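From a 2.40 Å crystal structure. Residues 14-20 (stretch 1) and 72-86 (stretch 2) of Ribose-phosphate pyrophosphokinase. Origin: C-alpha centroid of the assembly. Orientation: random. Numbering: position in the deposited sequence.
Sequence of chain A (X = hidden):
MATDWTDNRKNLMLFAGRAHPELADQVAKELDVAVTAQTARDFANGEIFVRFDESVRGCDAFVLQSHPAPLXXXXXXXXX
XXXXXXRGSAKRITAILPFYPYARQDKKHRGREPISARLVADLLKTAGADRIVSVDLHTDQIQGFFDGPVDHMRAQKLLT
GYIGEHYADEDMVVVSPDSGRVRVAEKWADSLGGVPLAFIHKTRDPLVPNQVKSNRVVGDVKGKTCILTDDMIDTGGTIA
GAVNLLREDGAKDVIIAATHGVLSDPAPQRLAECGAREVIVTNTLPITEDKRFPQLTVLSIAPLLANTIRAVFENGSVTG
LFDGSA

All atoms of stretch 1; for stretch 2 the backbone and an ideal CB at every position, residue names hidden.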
# COMPACT_ATOMS: atom_id res chain seq x y z
N LEU A 14 -4.60 58.73 25.36
CA LEU A 14 -5.83 58.11 25.00
C LEU A 14 -5.48 56.81 24.27
O LEU A 14 -4.75 56.81 23.30
CB LEU A 14 -6.62 59.11 24.15
CG LEU A 14 -7.94 58.60 23.56
CD1 LEU A 14 -9.03 58.34 24.61
CD2 LEU A 14 -8.40 59.63 22.55
N PHE A 15 -6.04 55.72 24.73
CA PHE A 15 -5.87 54.41 24.14
C PHE A 15 -7.24 53.91 23.68
O PHE A 15 -8.25 54.22 24.31
CB PHE A 15 -5.33 53.46 25.18
CG PHE A 15 -4.04 53.91 25.76
CD1 PHE A 15 -4.00 54.81 26.81
CD2 PHE A 15 -2.85 53.45 25.22
CE1 PHE A 15 -2.77 55.24 27.29
CE2 PHE A 15 -1.64 53.86 25.70
CZ PHE A 15 -1.59 54.77 26.71
N ALA A 16 -7.29 53.13 22.62
CA ALA A 16 -8.55 52.66 22.10
C ALA A 16 -8.41 51.24 21.63
O ALA A 16 -7.42 50.86 21.03
CB ALA A 16 -9.01 53.53 20.96
N GLY A 17 -9.42 50.44 21.95
CA GLY A 17 -9.55 49.13 21.34
C GLY A 17 -10.13 49.20 19.93
O GLY A 17 -10.50 50.26 19.46
N ARG A 18 -10.18 48.06 19.27
CA ARG A 18 -10.57 47.95 17.86
C ARG A 18 -12.07 47.88 17.61
O ARG A 18 -12.48 47.94 16.47
CB ARG A 18 -9.95 46.69 17.25
CG ARG A 18 -8.43 46.74 17.14
CD ARG A 18 -7.91 45.37 16.73
NE ARG A 18 -8.06 44.39 17.81
CZ ARG A 18 -8.07 43.06 17.68
NH1 ARG A 18 -7.94 42.49 16.48
NH2 ARG A 18 -8.19 42.29 18.76
N ALA A 19 -12.89 47.74 18.64
CA ALA A 19 -14.32 47.52 18.45
C ALA A 19 -15.09 48.70 17.80
O ALA A 19 -16.03 48.47 17.06
CB ALA A 19 -14.99 47.13 19.77
N HIS A 20 -14.70 49.93 18.08
CA HIS A 20 -15.52 51.02 17.63
C HIS A 20 -14.62 52.17 17.30
O HIS A 20 -14.58 53.15 18.01
CB HIS A 20 -16.54 51.35 18.70
CG HIS A 20 -17.58 52.33 18.25
ND1 HIS A 20 -18.48 52.90 19.12
CD2 HIS A 20 -17.82 52.89 17.04
CE1 HIS A 20 -19.23 53.77 18.47
NE2 HIS A 20 -18.84 53.79 17.21
N UNK A 72 -17.26 39.46 24.66
CA UNK A 72 -16.24 38.96 25.57
C UNK A 72 -14.80 39.18 25.10
O UNK A 72 -13.91 39.42 25.91
CB UNK A 72 -16.47 37.46 25.80
N UNK A 73 -14.61 39.09 23.79
CA UNK A 73 -13.37 39.46 23.16
C UNK A 73 -12.96 40.91 23.46
O UNK A 73 -11.80 41.19 23.73
CB UNK A 73 -13.49 39.25 21.65
N UNK A 74 -13.92 41.82 23.41
CA UNK A 74 -13.58 43.24 23.60
C UNK A 74 -13.34 43.57 25.05
O UNK A 74 -12.56 44.46 25.37
CB UNK A 74 -14.69 44.14 23.05
N UNK A 75 -14.03 42.86 25.92
CA UNK A 75 -13.81 42.98 27.36
C UNK A 75 -12.41 42.49 27.75
O UNK A 75 -11.71 43.17 28.51
CB UNK A 75 -14.88 42.19 28.12
N UNK A 76 -12.00 41.33 27.23
CA UNK A 76 -10.61 40.86 27.43
C UNK A 76 -9.57 41.80 26.83
O UNK A 76 -8.57 42.03 27.45
CB UNK A 76 -10.44 39.47 26.82
N UNK A 77 -9.84 42.39 25.67
CA UNK A 77 -8.90 43.34 25.10
C UNK A 77 -8.68 44.54 26.01
O UNK A 77 -7.57 44.98 26.18
CB UNK A 77 -9.39 43.81 23.73
N UNK A 78 -9.76 45.07 26.57
CA UNK A 78 -9.67 46.18 27.51
C UNK A 78 -8.90 45.81 28.77
O UNK A 78 -8.05 46.57 29.21
CB UNK A 78 -11.07 46.66 27.89
N UNK A 79 -9.18 44.63 29.34
CA UNK A 79 -8.44 44.17 30.51
C UNK A 79 -6.96 43.97 30.23
O UNK A 79 -6.13 44.31 31.08
CB UNK A 79 -9.04 42.86 31.03
N UNK A 80 -6.63 43.44 29.06
CA UNK A 80 -5.23 43.24 28.65
C UNK A 80 -4.49 44.59 28.49
O UNK A 80 -3.38 44.72 28.96
CB UNK A 80 -5.18 42.46 27.34
N UNK A 81 -5.14 45.58 27.89
CA UNK A 81 -4.57 46.91 27.77
C UNK A 81 -4.35 47.56 29.12
O UNK A 81 -3.35 48.25 29.33
CB UNK A 81 -5.47 47.79 26.91
N UNK A 82 -5.29 47.40 30.03
CA UNK A 82 -5.13 47.94 31.37
C UNK A 82 -3.96 47.27 32.14
O UNK A 82 -3.21 47.97 32.80
CB UNK A 82 -6.44 47.77 32.15
N UNK A 83 -3.80 45.94 32.01
CA UNK A 83 -2.63 45.21 32.55
C UNK A 83 -1.33 45.79 32.03
O UNK A 83 -0.36 45.96 32.76
CB UNK A 83 -2.71 43.72 32.19
N UNK A 84 -1.29 46.03 30.73
CA UNK A 84 -0.08 46.54 30.12
C UNK A 84 0.27 47.95 30.61
O UNK A 84 1.43 48.26 30.82
CB UNK A 84 -0.23 46.54 28.60
N UNK A 85 -0.73 48.79 30.79
CA UNK A 85 -0.49 50.12 31.33
C UNK A 85 -0.07 50.07 32.78
O UNK A 85 0.76 50.85 33.23
CB UNK A 85 -1.74 50.99 31.18
N UNK A 86 -0.65 49.15 33.54
CA UNK A 86 -0.22 48.98 34.91
C UNK A 86 1.26 48.55 35.01
O UNK A 86 2.01 49.10 35.83
CB UNK A 86 -1.12 47.95 35.60

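Stretch 2 is helical throughout, with phi/psi near -63/-40 and i to i+4 backbone hydrogen bonds. It runs at 145° to the strand of stretch 1, so successive turns meet Ala19, Gly17 and Phe15 in descending order.

Position 72 has nothing of stretch 1 near its CB. Many residues would suit it; it is Asn72.

Position 73 points toward stretch 1, but its CB has nothing within 5.5 Å. The Arg18 guanidinium lies beyond, so a long polar or acidic side chain would suit. It is Gln73. Gln73 NE2 is 4.0 Å from Arg18 NH2, a contact without a hydrogen bond.

Position 74 points sideways, with its CB 4.5 Å from Ala19 CB. A small residue would fit, but a broad apolar one could reach along Ala19 and Arg18. It is Trp74, and its end comes nearer than its CB direction suggests. Ala19 CB sits over the ring face in a CH-pi contact, 3.5 Å from Trp74 CD2. Arg18 CB is 3.9 Å from Trp74 CZ3.

Positions 75 and 76 are out of reach of stretch 1, which leaves the choice open. They are Leu75 and Met76.

Position 77 points toward stretch 1. The free amide of Arg18 and its guanidinium lie ahead, both donors, one of them charged. Glu or Asp would answer the charge, and Gln could accept hydrogen bonds; the distance favours a longer chain. It is Glu77. Arg18 N donates to Glu77 OE1 at 3.0 Å. Arg18 NE meets Glu77 OE2 at 2.9 Å in a salt bridge, and Arg18 NH2 donates to Glu77 OE2, also at 2.9 Å. Gly17 CA is 3.3 Å from Glu77 OE1, and a CB there would clash with that oxygen.

Position 78 points sideways without contact, and 79 and 80 are out of reach. Stretch 1 sets no limit, so many residues would suit. They are Gln78, Leu79 and Ile80.

Position 81 points toward Phe15 and the backbone of Ala16 and Gly17. The gap calls for a long apolar chain, such as Met or Leu. It is Met81; its CE lies 3.6 Å from Phe15 CB and 3.7 Å from Ala16 O.

Positions 82, 83 and 84 are out of reach, so stretch 1 leaves polar and apolar residues equally possible. They are Ile82, Asp83 and Ala84.

Position 85 points toward the Phe15 ring. Leu, Ile, Met or Phe could cover it. It is Leu85, whose CD2 lies over the ring face in a CH-pi contact, 3.4 Å from Phe15 CZ.

Position 86 is out of reach, so any helix-compatible residue would suit; it is Lys86.

Stretch 2 (72-86) NQWLMEQLIMIDALK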
# COMPACT_ATOMS: atom_id res chain seq x y z
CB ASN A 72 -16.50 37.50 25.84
CG ASN A 72 -17.87 37.28 26.44
OD1 ASN A 72 -18.17 37.80 27.54
ND2 ASN A 72 -18.72 36.53 25.73
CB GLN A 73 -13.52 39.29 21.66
CG GLN A 73 -12.26 39.56 20.88
CD GLN A 73 -12.55 39.63 19.39
OE1 GLN A 73 -13.54 39.08 18.92
NE2 GLN A 73 -11.66 40.29 18.64
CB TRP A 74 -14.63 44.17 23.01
CG TRP A 74 -14.95 43.92 21.59
CD1 TRP A 74 -16.17 43.65 21.10
CD2 TRP A 74 -14.05 43.88 20.50
NE1 TRP A 74 -16.10 43.43 19.75
CE2 TRP A 74 -14.80 43.59 19.35
CE3 TRP A 74 -12.68 44.07 20.37
CZ2 TRP A 74 -14.24 43.49 18.07
CZ3 TRP A 74 -12.11 43.96 19.09
CH2 TRP A 74 -12.91 43.68 17.95
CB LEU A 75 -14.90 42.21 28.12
CG LEU A 75 -14.77 42.26 29.63
CD1 LEU A 75 -14.78 43.70 30.17
CD2 LEU A 75 -15.91 41.43 30.22
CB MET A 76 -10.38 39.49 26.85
CG MET A 76 -11.09 38.39 27.63
SD MET A 76 -10.66 38.26 29.39
CE MET A 76 -8.87 38.38 29.33
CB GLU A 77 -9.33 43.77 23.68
CG GLU A 77 -8.39 44.80 23.05
CD GLU A 77 -8.63 45.03 21.54
OE1 GLU A 77 -9.53 45.84 21.16
OE2 GLU A 77 -7.86 44.43 20.73
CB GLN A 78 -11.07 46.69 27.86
CG GLN A 78 -11.06 47.94 28.71
CD GLN A 78 -12.39 48.65 28.69
OE1 GLN A 78 -13.42 48.01 28.75
NE2 GLN A 78 -12.37 49.97 28.54
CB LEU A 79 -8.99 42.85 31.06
CG LEU A 79 -10.42 42.91 31.58
CD1 LEU A 79 -10.93 41.51 31.82
CD2 LEU A 79 -10.52 43.74 32.84
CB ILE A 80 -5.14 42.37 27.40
CG1 ILE A 80 -5.43 40.94 27.79
CG2 ILE A 80 -3.77 42.39 26.77
CD1 ILE A 80 -5.90 40.09 26.61
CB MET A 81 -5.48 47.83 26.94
CG MET A 81 -5.33 47.59 25.45
SD MET A 81 -6.58 48.32 24.36
CE MET A 81 -6.01 49.99 24.30
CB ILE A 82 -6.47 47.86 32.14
CG1 ILE A 82 -7.45 48.85 31.53
CG2 ILE A 82 -6.28 48.20 33.62
CD1 ILE A 82 -8.87 48.55 31.84
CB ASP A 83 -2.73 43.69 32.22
CG ASP A 83 -1.45 42.80 32.68
OD1 ASP A 83 -0.34 42.87 32.07
OD2 ASP A 83 -1.55 41.97 33.64
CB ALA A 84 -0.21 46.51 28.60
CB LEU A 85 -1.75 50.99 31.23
CG LEU A 85 -2.15 51.39 29.81
CD1 LEU A 85 -3.59 51.86 29.79
CD2 LEU A 85 -1.26 52.47 29.24
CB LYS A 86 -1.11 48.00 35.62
CG LYS A 86 -0.62 47.63 37.01
CD LYS A 86 -1.67 46.87 37.83
CE LYS A 86 -1.44 45.36 37.92
NZ LYS A 86 -2.17 44.53 36.92
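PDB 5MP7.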